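Local coordinates for protein CopN (Chlamydia pneumoniae, PDB 4NRH) that probably acts as a gatekeeper of type III secretion, working with its chaperone partner Scc3 to direct the secretion of translocator proteins, at residues G25-S30 / A110-A115. Residues are numbered along the deposited sequence; the frame is centred on the assembly and turned at random.
Sequences GNSEIS and ASQEYA. With NA (sodium ion), chain E.
Gln112, on helix 108-115, faces the loop 25-30 where Asn26 to Ile29 form a type I beta turn, and the closest alpha carbons are those of Ser27 and Gln112, 7.1 Å apart. A single amide can tie a loop to a helix through both its oxygen and its nitrogen, and Gln112 does so here: it bonds to one backbone N-H and two side-chain oxygens of the turn. Its chain runs extended beyond CG (chi2 170°), which carries the amide across to the loop. Gln112 OE1 accepts a nearly straight bond from Ser27 N at 3.1 Å, the donor standing above the carbonyl plane, and a water links the same oxygen to Gly25 O. Gln112 NE2 gives one hydrogen to Asn26 OD1 at 2.7 Å and another to the anti lone pair of Glu28 OE2 at 3.1 Å. Asn26 OD1 also accepts from Glu28 N (3.0 Å), closing an Asx turn; the two donors reach this oxygen from opposite faces of its amide. The loop joins helices 18-24 and 31-40 in the HrpJ-like region, and its backbone oxygens Asn26 O and Ile29 O bind a sodium ion together with Ala23 O and three waters. Glu28 OE2 is shared with Arg126, whose salt bridge probably favours the charged carboxylate.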
# COMPACT_ATOMS: atom_id res chain seq x y z
N GLY A 25 -30.57 -2.61 12.25
CA GLY A 25 -29.12 -2.68 12.16
C GLY A 25 -28.45 -1.33 12.34
O GLY A 25 -27.26 -1.18 12.07
N ASN A 26 -29.22 -0.34 12.79
CA ASN A 26 -28.72 1.01 12.94
C ASN A 26 -28.62 1.38 14.42
O ASN A 26 -29.64 1.57 15.09
CB ASN A 26 -29.62 2.00 12.20
CG ASN A 26 -29.03 3.40 12.10
OD1 ASN A 26 -28.24 3.82 12.94
ND2 ASN A 26 -29.42 4.12 11.06
N SER A 27 -27.40 1.48 14.93
CA SER A 27 -27.17 1.69 16.36
C SER A 27 -27.36 3.14 16.81
O SER A 27 -27.23 3.44 17.99
CB SER A 27 -25.77 1.21 16.75
OG SER A 27 -24.78 1.98 16.09
N GLU A 28 -27.64 4.04 15.87
CA GLU A 28 -27.82 5.45 16.21
C GLU A 28 -29.28 5.89 16.21
O GLU A 28 -29.57 7.07 16.43
CB GLU A 28 -27.01 6.33 15.26
CG GLU A 28 -25.50 6.25 15.47
CD GLU A 28 -24.74 7.11 14.49
OE1 GLU A 28 -24.52 8.31 14.79
OE2 GLU A 28 -24.35 6.60 13.42
N ILE A 29 -30.19 4.96 15.96
CA ILE A 29 -31.61 5.28 16.02
C ILE A 29 -32.45 4.05 16.33
O ILE A 29 -32.06 2.92 16.04
CB ILE A 29 -32.09 5.92 14.69
CG1 ILE A 29 -33.34 6.78 14.93
CG2 ILE A 29 -32.35 4.86 13.63
CD1 ILE A 29 -33.59 7.80 13.85
N SER A 30 -33.60 4.27 16.97
CA SER A 30 -34.51 3.19 17.34
C SER A 30 -35.85 3.35 16.65
O SER A 30 -36.19 4.44 16.18
CB SER A 30 -34.69 3.15 18.86
OG SER A 30 -35.39 4.29 19.32
N ALA A 110 -20.99 1.31 8.03
CA ALA A 110 -19.55 1.12 8.09
C ALA A 110 -18.97 1.90 9.27
O ALA A 110 -18.14 1.38 10.02
CB ALA A 110 -18.90 1.56 6.79
N SER A 111 -19.42 3.14 9.43
CA SER A 111 -18.94 4.00 10.49
C SER A 111 -19.28 3.44 11.87
O SER A 111 -18.50 3.58 12.81
CB SER A 111 -19.53 5.40 10.35
OG SER A 111 -20.93 5.40 10.59
N GLN A 112 -20.44 2.80 11.98
CA GLN A 112 -20.87 2.22 13.24
C GLN A 112 -20.07 0.98 13.61
O GLN A 112 -19.73 0.77 14.78
CB GLN A 112 -22.37 1.89 13.19
CG GLN A 112 -23.26 3.12 13.18
CD GLN A 112 -24.71 2.78 12.88
OE1 GLN A 112 -25.11 1.62 12.90
NE2 GLN A 112 -25.51 3.81 12.62
N GLU A 113 -19.77 0.15 12.62
CA GLU A 113 -19.02 -1.08 12.86
C GLU A 113 -17.58 -0.78 13.27
O GLU A 113 -17.03 -1.43 14.16
CB GLU A 113 -19.04 -1.98 11.62
CG GLU A 113 -18.36 -3.32 11.84
CD GLU A 113 -18.47 -4.25 10.65
OE1 GLU A 113 -18.88 -3.78 9.56
OE2 GLU A 113 -18.15 -5.44 10.79
N TYR A 114 -16.97 0.21 12.63
CA TYR A 114 -15.59 0.59 12.94
C TYR A 114 -15.49 1.38 14.24
O TYR A 114 -14.52 1.23 14.99
CB TYR A 114 -14.99 1.39 11.79
CG TYR A 114 -14.49 0.53 10.64
CD1 TYR A 114 -15.38 0.02 9.71
CD2 TYR A 114 -13.15 0.23 10.51
CE1 TYR A 114 -14.93 -0.77 8.66
CE2 TYR A 114 -12.69 -0.56 9.47
CZ TYR A 114 -13.59 -1.06 8.55
OH TYR A 114 -13.14 -1.84 7.51
N ALA A 115 -16.48 2.23 14.52
CA ALA A 115 -16.49 3.00 15.76
C ALA A 115 -16.63 2.10 16.98
O ALA A 115 -16.19 2.45 18.07
CB ALA A 115 -17.62 4.03 15.74
NA NA E . -31.28 0.56 16.50
O HOH W 1 -24.64 -0.96 13.04
O HOH W 2 -29.62 -1.49 16.34
O HOH W 3 -33.23 -0.27 17.32
O HOH W 4 -30.41 1.84 18.88